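Local coordinates for protein catalase (Bacillus pumilus, PDB 4QOL) that probably breaks hydrogen peroxide down to water and oxygen at a buried heme, and also shows peroxidase-like reactivity toward phenolic substrates, at residues V199-W204 with D277-T282; P133-R138 with D330-G335; Y262-P267 with K283-E288. All coordinates share one frame; numbering follows the deposited sequence.

Interaction 1: residues V199-W204 with D277-T282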
loop_
_atom_site.group_PDB
_atom_site.type_symbol
_atom_site.label_atom_id
_atom_site.label_comp_id
_atom_site.label_asym_id
_atom_site.label_seq_id
_atom_site.Cartn_x
_atom_site.Cartn_y
_atom_site.Cartn_z
ATOM N N VAL A 199 -16.887 21.418 19.739
ATOM C CA VAL A 199 -18.070 21.354 18.850
ATOM C C VAL A 199 -19.152 20.446 19.361
ATOM O O VAL A 199 -20.214 20.932 19.787
ATOM C CB VAL A 199 -17.720 21.028 17.350
ATOM C CG1 VAL A 199 -18.978 20.959 16.479
ATOM C CG2 VAL A 199 -16.772 22.075 16.795
ATOM N N HIS A 200 -18.900 19.134 19.450
ATOM C CA HIS A 200 -19.890 18.233 19.987
ATOM C C HIS A 200 -20.037 18.331 21.486
ATOM O O HIS A 200 -19.109 18.683 22.204
ATOM C CB HIS A 200 -19.525 16.760 19.736
ATOM C CG HIS A 200 -19.115 16.452 18.314
ATOM N ND1 HIS A 200 -20.038 16.394 17.300
ATOM C CD2 HIS A 200 -17.919 16.144 17.760
ATOM C CE1 HIS A 200 -19.418 16.134 16.142
ATOM N NE2 HIS A 200 -18.128 16.010 16.384
ATOM N N THR A 201 -21.234 18.013 21.905
ATOM C CA THR A 201 -21.549 17.545 23.279
ATOM C C THR A 201 -20.905 16.183 23.467
ATOM O O THR A 201 -21.002 15.302 22.611
ATOM C CB THR A 201 -23.031 17.441 23.431
ATOM O OG1 THR A 201 -23.631 18.741 23.167
ATOM C CG2 THR A 201 -23.400 16.956 24.823
ATOM N N PHE A 202 -20.195 16.033 24.591
ATOM C CA PHE A 202 -19.736 14.760 25.051
ATOM C C PHE A 202 -20.420 14.426 26.394
ATOM O O PHE A 202 -21.171 15.220 26.930
ATOM C CB PHE A 202 -18.208 14.818 25.255
ATOM C CG PHE A 202 -17.462 14.988 23.976
ATOM C CD1 PHE A 202 -17.149 13.850 23.187
ATOM C CD2 PHE A 202 -17.162 16.237 23.489
ATOM C CE1 PHE A 202 -16.529 14.033 21.914
ATOM C CE2 PHE A 202 -16.530 16.407 22.255
ATOM C CZ PHE A 202 -16.238 15.331 21.479
ATOM N N ARG A 203 -20.109 13.277 26.884
ATOM C CA ARG A 203 -20.601 12.833 28.201
ATOM C C ARG A 203 -19.439 12.779 29.179
ATOM O O ARG A 203 -18.414 12.117 28.873
ATOM C CB ARG A 203 -21.242 11.458 28.069
ATOM C CG ARG A 203 -22.594 11.445 27.380
ATOM C CD ARG A 203 -23.171 10.001 27.449
ATOM N NE ARG A 203 -24.531 10.042 26.971
ATOM C CZ ARG A 203 -25.614 9.642 27.638
ATOM N NH1 ARG A 203 -25.552 9.012 28.803
ATOM N NH2 ARG A 203 -26.771 9.825 27.061
ATOM N N TRP A 204 -19.623 13.362 30.369
ATOM C CA TRP A 204 -18.669 13.229 31.453
ATOM C C TRP A 204 -19.303 12.339 32.488
ATOM O O TRP A 204 -20.461 12.532 32.840
ATOM C CB TRP A 204 -18.327 14.594 32.018
ATOM C CG TRP A 204 -17.161 15.230 31.426
ATOM C CD1 TRP A 204 -16.449 14.866 30.248
ATOM C CD2 TRP A 204 -16.509 16.384 31.923
ATOM N NE1 TRP A 204 -15.407 15.732 30.054
ATOM C CE2 TRP A 204 -15.428 16.690 31.035
ATOM C CE3 TRP A 204 -16.693 17.184 33.011
ATOM C CZ2 TRP A 204 -14.547 17.699 31.282
ATOM C CZ3 TRP A 204 -15.861 18.297 33.175
ATOM C CH2 TRP A 204 -14.798 18.519 32.321
ATOM N N ASP A 277 -32.216 20.140 20.098
ATOM C CA ASP A 277 -31.505 18.939 20.611
ATOM C C ASP A 277 -30.092 19.345 21.063
ATOM O O ASP A 277 -29.306 19.860 20.276
ATOM C CB ASP A 277 -31.441 17.869 19.517
ATOM C CG ASP A 277 -30.801 16.588 19.955
ATOM O OD1 ASP A 277 -29.964 16.566 20.891
ATOM O OD2 ASP A 277 -31.146 15.592 19.349
ATOM N N PRO A 278 -29.760 19.160 22.378
ATOM C CA PRO A 278 -28.466 19.604 22.866
ATOM C C PRO A 278 -27.288 18.839 22.207
ATOM O O PRO A 278 -26.154 19.311 22.318
ATOM C CB PRO A 278 -28.548 19.379 24.372
ATOM C CG PRO A 278 -29.613 18.395 24.522
ATOM C CD PRO A 278 -30.616 18.747 23.474
ATOM N N CYS A 279 -27.579 17.708 21.564
ATOM C CA CYS A 279 -26.580 16.899 20.856
ATOM C C CYS A 279 -26.668 17.087 19.329
ATOM O O CYS A 279 -26.105 16.291 18.550
ATOM C CB CYS A 279 -26.699 15.431 21.201
ATOM S SG CYS A 279 -26.293 15.082 22.950
ATOM N N ASP A 280 -27.316 18.168 18.895
ATOM C CA ASP A 280 -27.242 18.638 17.530
ATOM C C ASP A 280 -26.031 19.584 17.343
ATOM O O ASP A 280 -26.023 20.665 17.897
ATOM C CB ASP A 280 -28.554 19.441 17.217
ATOM C CG ASP A 280 -28.629 19.985 15.785
ATOM O OD1 ASP A 280 -27.656 19.843 15.009
ATOM O OD2 ASP A 280 -29.666 20.638 15.439
ATOM N N PRO A 281 -24.998 19.168 16.562
ATOM C CA PRO A 281 -23.767 19.973 16.478
ATOM C C PRO A 281 -23.896 21.222 15.569
ATOM O O PRO A 281 -22.934 21.934 15.448
ATOM C CB PRO A 281 -22.765 18.982 15.913
ATOM C CG PRO A 281 -23.590 18.143 14.992
ATOM C CD PRO A 281 -24.952 17.998 15.690
ATOM N N THR A 282 -25.081 21.500 15.053
ATOM C CA THR A 282 -25.400 22.776 14.467
ATOM C C THR A 282 -25.886 23.793 15.519
ATOM O O THR A 282 -26.185 24.925 15.177
ATOM C CB THR A 282 -26.460 22.724 13.357
ATOM O OG1 THR A 282 -27.736 22.395 13.930
ATOM C CG2 THR A 282 -26.053 21.778 12.275
#
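The carbonyl oxygen Pro278 O accepts from two donors: Thr201 OG1 at 2.7 Å and the indole N-H of Trp285. The threonine hydroxyl lies beside its own backbone N, anti to the carbonyl carbon (chi1 -58°), and meets Pro278 O tilted 30° from the carbonyl plane. Threonine suits the place because its methyl branch is used as well, with Thr201 CG2 3.9 Å from Cys279 SG. Farther along, the His200 ring crosses Pro281 obliquely, ND1 4.0 Å from CB; that nitrogen is itself hydrogen-bonded to Asp330. Val199, which touches the heme, adds a looser contact, its CG1 4.3 Å from Pro281 CB. Two aspartates bond back to the loop's own backbone. Asp280 OD1 accepts both the hydroxyl and the backbone N-H of Thr282 from the same face of its carboxylate, while Asp280 OD2 forms salt bridges with Arg138 and Lys283. Asp277 OD1 takes the backbone N-H of Cys279 at 2.7 Å. The loop therefore combines two Asx turns, the first overlapping a type I beta turn from Asp277 to Asp280 with proline, its phi already restricted, at the second position.

Interaction 2: residues P133-R138 with D330-G335. With HEM (protoporphyrin IX containing Fe), chain E.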
loop_
_atom_site.group_PDB
_atom_site.type_symbol
_atom_site.label_atom_id
_atom_site.label_comp_id
_atom_site.label_asym_id
_atom_site.label_seq_id
_atom_site.Cartn_x
_atom_site.Cartn_y
_atom_site.Cartn_z
ATOM N N PRO A 133 -17.566 26.808 16.729
ATOM C CA PRO A 133 -18.135 25.868 17.728
ATOM C C PRO A 133 -19.299 24.990 17.280
ATOM O O PRO A 133 -19.825 24.153 18.143
ATOM C CB PRO A 133 -18.626 26.796 18.854
ATOM C CG PRO A 133 -19.043 28.005 18.116
ATOM C CD PRO A 133 -17.987 28.175 17.023
ATOM N N ILE A 134 -19.683 25.109 16.025
ATOM C CA ILE A 134 -20.736 24.313 15.403
ATOM C C ILE A 134 -20.275 23.751 14.092
ATOM O O ILE A 134 -19.155 23.975 13.670
ATOM C CB ILE A 134 -22.009 25.123 15.191
ATOM C CG1 ILE A 134 -21.698 26.394 14.424
ATOM C CG2 ILE A 134 -22.619 25.515 16.516
ATOM C CD1 ILE A 134 -22.912 27.059 13.941
ATOM N N PHE A 135 -21.134 22.989 13.428
ATOM C CA PHE A 135 -20.814 22.448 12.139
ATOM C C PHE A 135 -21.927 22.665 11.117
ATOM O O PHE A 135 -23.038 23.043 11.462
ATOM C CB PHE A 135 -20.470 20.941 12.249
ATOM C CG PHE A 135 -19.442 20.500 11.307
ATOM C CD1 PHE A 135 -18.183 21.029 11.362
ATOM C CD2 PHE A 135 -19.711 19.542 10.341
ATOM C CE1 PHE A 135 -17.202 20.681 10.451
ATOM C CE2 PHE A 135 -18.740 19.137 9.442
ATOM C CZ PHE A 135 -17.465 19.659 9.530
ATOM N N PHE A 136 -21.613 22.346 9.867
ATOM C CA PHE A 136 -22.530 22.565 8.726
ATOM C C PHE A 136 -23.678 21.542 8.670
ATOM O O PHE A 136 -24.736 21.811 8.155
ATOM C CB PHE A 136 -21.794 22.367 7.384
ATOM C CG PHE A 136 -20.564 23.198 7.192
ATOM C CD1 PHE A 136 -19.317 22.713 7.601
ATOM C CD2 PHE A 136 -20.643 24.398 6.521
ATOM C CE1 PHE A 136 -18.178 23.420 7.374
ATOM C CE2 PHE A 136 -19.490 25.130 6.297
ATOM C CZ PHE A 136 -18.257 24.619 6.721
ATOM N N ILE A 137 -23.438 20.364 9.244
ATOM C CA ILE A 137 -24.287 19.185 9.094
ATOM C C ILE A 137 -24.361 18.494 10.448
ATOM O O ILE A 137 -23.599 18.814 11.323
ATOM C CB ILE A 137 -23.764 18.190 8.040
ATOM C CG1 ILE A 137 -22.311 17.769 8.298
ATOM C CG2 ILE A 137 -23.928 18.753 6.624
ATOM C CD1 ILE A 137 -21.868 16.568 7.489
ATOM N N ARG A 138 -25.333 17.590 10.600
ATOM C CA ARG A 138 -25.553 16.911 11.886
ATOM C C ARG A 138 -25.540 15.379 11.782
ATOM O O ARG A 138 -25.897 14.713 12.763
ATOM C CB ARG A 138 -26.882 17.399 12.514
ATOM C CG ARG A 138 -28.079 17.061 11.643
ATOM C CD ARG A 138 -29.437 17.245 12.346
ATOM N NE ARG A 138 -29.657 18.596 12.717
ATOM C CZ ARG A 138 -30.557 19.428 12.179
ATOM N NH1 ARG A 138 -31.171 19.134 11.019
ATOM N NH2 ARG A 138 -30.717 20.607 12.751
ATOM N N ASP A 330 -24.682 12.283 19.435
ATOM C CA ASP A 330 -24.572 13.174 18.278
ATOM C C ASP A 330 -24.201 12.330 17.012
ATOM O O ASP A 330 -23.179 11.678 17.045
ATOM C CB ASP A 330 -23.522 14.220 18.677
ATOM C CG ASP A 330 -23.111 15.197 17.535
ATOM O OD1 ASP A 330 -23.031 14.762 16.388
ATOM O OD2 ASP A 330 -22.682 16.326 17.866
ATOM N N LYS A 331 -25.015 12.397 15.925
ATOM C CA LYS A 331 -24.902 11.440 14.879
ATOM C C LYS A 331 -23.695 11.813 13.952
ATOM O O LYS A 331 -23.257 10.982 13.192
ATOM C CB LYS A 331 -26.155 11.366 13.997
ATOM C CG LYS A 331 -27.414 10.902 14.718
ATOM C CD LYS A 331 -28.600 10.837 13.748
ATOM C CE LYS A 331 -29.899 10.722 14.517
ATOM N NZ LYS A 331 -31.018 10.686 13.561
ATOM N N LEU A 332 -23.263 13.065 14.050
ATOM C CA LEU A 332 -22.064 13.537 13.323
ATOM C C LEU A 332 -20.828 12.953 14.053
ATOM O O LEU A 332 -20.012 12.252 13.409
ATOM C CB LEU A 332 -22.083 15.066 13.313
ATOM C CG LEU A 332 -21.010 15.663 12.376
ATOM C CD1 LEU A 332 -21.395 15.460 10.913
ATOM C CD2 LEU A 332 -20.858 17.102 12.750
ATOM N N LEU A 333 -20.796 13.099 15.371
ATOM C CA LEU A 333 -19.723 12.465 16.208
ATOM C C LEU A 333 -19.648 10.950 16.001
ATOM O O LEU A 333 -18.556 10.395 15.845
ATOM C CB LEU A 333 -19.930 12.781 17.653
ATOM C CG LEU A 333 -18.993 12.095 18.656
ATOM C CD1 LEU A 333 -17.538 12.414 18.385
ATOM C CD2 LEU A 333 -19.393 12.542 20.089
ATOM N N GLN A 334 -20.789 10.303 15.980
ATOM C CA GLN A 334 -20.787 8.870 15.849
ATOM C C GLN A 334 -19.980 8.356 14.640
ATOM O O GLN A 334 -19.250 7.392 14.753
ATOM C CB GLN A 334 -22.214 8.312 15.845
ATOM C CG GLN A 334 -22.983 8.547 17.138
ATOM C CD GLN A 334 -22.741 7.524 18.212
ATOM O OE1 GLN A 334 -22.835 6.328 17.961
ATOM N NE2 GLN A 334 -22.394 7.966 19.384
ATOM N N GLY A 335 -20.171 8.966 13.492
ATOM C CA GLY A 335 -19.417 8.602 12.324
ATOM C C GLY A 335 -17.938 8.861 12.463
ATOM O O GLY A 335 -17.108 8.121 11.909
HETATM C CHA HEM E . -9.303 15.488 9.999
HETATM C CHB HEM E . -13.326 12.995 8.935
HETATM C CHC HEM E . -16.002 16.466 11.299
HETATM C CHD HEM E . -11.855 18.416 12.873
HETATM C C1A HEM E . -10.172 14.541 9.480
HETATM C C2A HEM E . -9.796 13.427 8.663
HETATM C C3A HEM E . -10.927 12.728 8.369
HETATM C C4A HEM E . -11.992 13.397 9.000
HETATM C CMA HEM E . -11.146 11.440 7.630
HETATM C CAA HEM E . -8.390 13.102 8.274
HETATM C CBA HEM E . -7.701 12.605 9.562
HETATM C CGA HEM E . -6.345 12.067 9.299
HETATM O O1A HEM E . -5.594 11.873 10.277
HETATM O O2A HEM E . -5.994 11.714 8.150
HETATM C C1B HEM E . -14.375 13.780 9.491
HETATM C C2B HEM E . -15.749 13.400 9.369
HETATM C C3B HEM E . -16.507 14.354 9.997
HETATM C C4B HEM E . -15.574 15.330 10.579
HETATM C CMB HEM E . -16.234 12.158 8.667
HETATM C CAB HEM E . -17.957 14.418 10.187
HETATM C CBB HEM E . -18.691 13.323 9.970
HETATM C C1C HEM E . -15.088 17.300 11.944
HETATM C C2C HEM E . -15.429 18.158 12.964
HETATM C C3C HEM E . -14.266 18.724 13.387
HETATM C C4C HEM E . -13.184 18.152 12.678
HETATM C CMC HEM E . -16.850 18.451 13.397
HETATM C CAC HEM E . -14.126 19.598 14.503
HETATM C CBC HEM E . -15.028 19.504 15.465
HETATM C C1D HEM E . -10.844 17.735 12.179
HETATM C C2D HEM E . -9.436 18.097 12.341
HETATM C C3D HEM E . -8.709 17.320 11.532
HETATM C C4D HEM E . -9.690 16.461 10.878
HETATM C CMD HEM E . -8.975 19.189 13.261
HETATM C CAD HEM E . -7.211 17.302 11.357
HETATM C CBD HEM E . -6.650 16.470 12.532
HETATM C CGD HEM E . -5.163 16.511 12.336
HETATM O O1D HEM E . -4.574 17.501 12.754
HETATM O O2D HEM E . -4.541 15.574 11.768
HETATM N NA HEM E . -11.549 14.502 9.716
HETATM N NB HEM E . -14.350 14.916 10.212
HETATM N NC HEM E . -13.718 17.239 11.821
HETATM N ND HEM E . -10.967 16.749 11.297
HETATM FE FE HEM E . -12.595 15.874 10.778
#
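Leu332 sets one methyl against Phe135 and the other against Ile137, crossing each side chain at about a right angle. Its CG stands anti to the backbone N (chi1 -170°), which carries the branch across to the 133-138 loop. There Leu332 CD2 meets Phe135 CD2 at 3.6 Å, obliquely to the ring, while Leu332 CD1 lies 3.6 Å from Ile137 CG1. Ile137 holds CG1 between the backbone N and the carbonyl carbon (chi1 54°), turning its longer branch to that methyl. Branched aliphatic residues fit here, since one leucine can serve two neighbours and still reach the heme, with Leu332 CD1 3.6 Å from the heme vinyl carbon CBB.

The Phe135 ring is sandwiched. The heme methyl CMC sits over one face toward the rim, 3.5 Å from Phe135 CD1, and Phe136 CD1 covers the centre of the opposite face. An alanine at Phe135 would probably open a gap beside the heme methyl and leave Leu332 CD2 without its aromatic neighbour. Ile137 O, 3.5 Å from Leu332 CD2, is buried without a polar partner. Leu332 is placed by the first turn of its helix, where Asp330 is the N-cap and its OD1 accepts from Leu333 N at 3.0 Å, nearly straight at 170°, and weakly from Leu332 N.

The contact joins the start of helix 331-348 to the loop between strand 123-130 and helix 143-150; Met146 of that helix packs on Phe135, Phe136 and Ile137, and helices 161-169 and 175-181 add Met168 and Met177 against Phe136.

Interaction 3: residues Y262-P267 with K283-E288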
loop_
_atom_site.group_PDB
_atom_site.type_symbol
_atom_site.label_atom_id
_atom_site.label_comp_id
_atom_site.label_asym_id
_atom_site.label_seq_id
_atom_site.Cartn_x
_atom_site.Cartn_y
_atom_site.Cartn_z
ATOM N N TYR A 262 -12.243 25.997 29.077
ATOM C CA TYR A 262 -13.486 26.148 29.787
ATOM C C TYR A 262 -14.435 25.052 29.346
ATOM O O TYR A 262 -14.405 24.612 28.204
ATOM C CB TYR A 262 -14.144 27.468 29.480
ATOM C CG TYR A 262 -13.437 28.663 30.059
ATOM C CD1 TYR A 262 -12.365 29.201 29.392
ATOM C CD2 TYR A 262 -13.794 29.186 31.305
ATOM C CE1 TYR A 262 -11.648 30.269 29.926
ATOM C CE2 TYR A 262 -13.087 30.263 31.837
ATOM C CZ TYR A 262 -12.032 30.816 31.101
ATOM O OH TYR A 262 -11.341 31.890 31.651
ATOM N N VAL A 263 -15.292 24.614 30.259
ATOM C CA VAL A 263 -16.398 23.745 29.899
ATOM C C VAL A 263 -17.737 24.341 30.260
ATOM O O VAL A 263 -17.851 25.169 31.155
ATOM C CB VAL A 263 -16.288 22.336 30.520
ATOM C CG1 VAL A 263 -15.058 21.643 29.945
ATOM C CG2 VAL A 263 -16.229 22.382 32.033
ATOM N N GLN A 264 -18.770 23.884 29.551
ATOM C CA GLN A 264 -20.156 24.023 30.004
ATOM C C GLN A 264 -20.705 22.656 30.343
ATOM O O GLN A 264 -20.387 21.663 29.671
ATOM C CB GLN A 264 -21.022 24.608 28.858
ATOM C CG GLN A 264 -20.662 25.980 28.362
ATOM C CD GLN A 264 -21.432 26.342 27.096
ATOM O OE1 GLN A 264 -21.119 25.864 26.009
ATOM N NE2 GLN A 264 -22.452 27.190 27.238
ATOM N N LEU A 265 -21.518 22.607 31.397
ATOM C CA LEU A 265 -22.079 21.350 31.873
ATOM C C LEU A 265 -23.610 21.454 31.875
ATOM O O LEU A 265 -24.167 22.463 32.327
ATOM C CB LEU A 265 -21.550 20.984 33.274
ATOM C CG LEU A 265 -20.059 20.603 33.306
ATOM C CD1 LEU A 265 -19.493 20.722 34.704
ATOM C CD2 LEU A 265 -19.859 19.188 32.762
ATOM N N MET A 266 -24.274 20.433 31.349
ATOM C CA MET A 266 -25.742 20.366 31.271
ATOM C C MET A 266 -26.228 19.030 31.802
ATOM O O MET A 266 -25.706 17.977 31.432
ATOM C CB MET A 266 -26.178 20.587 29.814
ATOM C CG MET A 266 -27.634 20.330 29.543
ATOM S SD MET A 266 -28.019 20.390 27.759
ATOM C CE MET A 266 -27.823 22.091 27.325
ATOM N N PRO A 267 -27.236 19.044 32.696
ATOM C CA PRO A 267 -27.892 17.775 33.027
ATOM C C PRO A 267 -28.495 17.063 31.841
ATOM O O PRO A 267 -29.073 17.695 31.000
ATOM C CB PRO A 267 -29.036 18.189 33.970
ATOM C CG PRO A 267 -28.775 19.586 34.368
ATOM C CD PRO A 267 -27.811 20.205 33.383
ATOM N N LYS A 283 -25.904 23.395 16.812
ATOM C CA LYS A 283 -26.355 24.230 17.914
ATOM C C LYS A 283 -25.215 24.522 18.878
ATOM O O LYS A 283 -24.411 23.627 19.194
ATOM C CB LYS A 283 -27.471 23.517 18.717
ATOM C CG LYS A 283 -28.660 23.108 17.893
ATOM C CD LYS A 283 -29.465 24.331 17.464
ATOM C CE LYS A 283 -30.680 24.005 16.622
ATOM N NZ LYS A 283 -30.291 23.587 15.246
ATOM N N THR A 284 -25.238 25.705 19.472
ATOM C CA THR A 284 -24.494 26.036 20.702
ATOM C C THR A 284 -25.441 26.046 21.900
ATOM O O THR A 284 -26.678 25.985 21.756
ATOM C CB THR A 284 -23.831 27.395 20.632
ATOM O OG1 THR A 284 -24.805 28.409 20.340
ATOM C CG2 THR A 284 -22.763 27.398 19.547
ATOM N N TRP A 285 -24.823 26.063 23.082
ATOM C CA TRP A 285 -25.571 26.254 24.314
ATOM C C TRP A 285 -25.351 27.654 24.795
ATOM O O TRP A 285 -24.210 28.150 24.856
ATOM C CB TRP A 285 -25.071 25.279 25.422
ATOM C CG TRP A 285 -25.166 23.834 25.169
ATOM C CD1 TRP A 285 -25.896 23.182 24.241
ATOM C CD2 TRP A 285 -24.551 22.818 26.001
ATOM N NE1 TRP A 285 -25.731 21.807 24.393
ATOM C CE2 TRP A 285 -24.918 21.562 25.486
ATOM C CE3 TRP A 285 -23.704 22.878 27.127
ATOM C CZ2 TRP A 285 -24.429 20.325 26.034
ATOM C CZ3 TRP A 285 -23.240 21.724 27.669
ATOM C CH2 TRP A 285 -23.611 20.431 27.141
ATOM N N SER A 286 -26.422 28.225 25.344
ATOM C CA SER A 286 -26.327 29.549 25.959
ATOM C C SER A 286 -25.293 29.642 27.045
ATOM O O SER A 286 -25.297 28.815 27.957
ATOM C CB SER A 286 -27.683 29.951 26.535
ATOM O OG SER A 286 -27.514 31.108 27.339
ATOM N N GLU A 287 -24.417 30.627 26.981
ATOM C CA GLU A 287 -23.410 30.860 28.042
ATOM C C GLU A 287 -23.989 31.556 29.265
ATOM O O GLU A 287 -23.405 31.507 30.345
ATOM C CB GLU A 287 -22.193 31.599 27.473
ATOM C CG GLU A 287 -21.545 30.734 26.398
ATOM C CD GLU A 287 -20.225 31.252 25.836
ATOM O OE1 GLU A 287 -19.840 32.391 26.152
ATOM O OE2 GLU A 287 -19.600 30.495 25.037
ATOM N N GLU A 288 -25.184 32.130 29.103
ATOM C CA GLU A 288 -25.953 32.665 30.256
ATOM C C GLU A 288 -26.569 31.480 31.022
ATOM O O GLU A 288 -26.417 31.382 32.243
ATOM C CB GLU A 288 -27.009 33.814 29.902
ATOM C CG GLU A 288 -27.708 33.811 28.549
ATOM C CD GLU A 288 -26.989 34.553 27.402
ATOM O OE1 GLU A 288 -25.899 34.136 26.940
ATOM O OE2 GLU A 288 -27.560 35.559 26.923
HETATM O O HOH W 1 -21.875 26.205 23.527
#
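Met266 sets its terminal methyl over the face of the indole of Trp285: CE stands 3.5 Å from the centroid of the five-membered ring, only 10° off the ring normal, a CH-pi contact. The bend at the sulfur (chi3 -69°) folds CE over that ring while SD sits over the six-membered ring, 4.3 Å from its centroid, completing a Met-aromatic contact. A flexible thioether suits this place, because it can follow both rings of a wide flat surface. Gln264 approaches differently. Its backbone O lies at the indole edge, 3.5 Å from Trp285 CZ3, its CB rests 3.6 Å from Trp285 CE3, and the two side chains run past each other in opposite directions.

At its tip, Gln264 NE2 donates to Trp285 O at 3.1 Å. The bond is almost straight at the hydrogen, 175°, and lies in the amide plane of Gln264, although the donor stands well above the plane of the carbonyl it meets. Gln264 OE1 accepts a hydrogen bond from a water at 2.6 Å, and the same water accepts from Trp285 N at 3.0 Å.

Further out, His217 also bonds Gln264 OE1 and Tyr290 O accepts from NE2, so both ends of the amide are held and its rotation is fixed. Lys215 makes a cation-pi contact with Trp285, and Tyr213 packs on the indole from the strand next to 258-267.

Glutamine offers donor and acceptor together, enough to tie both backbone N-H and C=O of Trp285 to the strand, directly and through water, while polarisable sulfur and the lysine charge probably both stabilise the electron-rich indole.

In the fold
Interaction 2 touches the heme directly, and interaction 1, its centre about 8 Å from that of interaction 2, reaches it through Val199. These two are joined by polar bonds: His200 ND1 lies 2.7 Å from Asp330 OD2, a probable hydrogen bond, and Asp280 OD2 is 2.9 Å from Arg138 NH2 in a salt bridge. Interaction 3 has its centre about 10 Å from that of interaction 1 and meets it where Trp285 NE1 comes 3.3 Å from Pro278 O and Met266 SD packs 3.6 Å from Pro278 CB. The loop between strands 258-267 and 293-302 thus connects the sheet to the heme pocket wall, and Ile134 CG2 touches Thr284 CG2 at 3.6 Å, linking interactions 2 and 3.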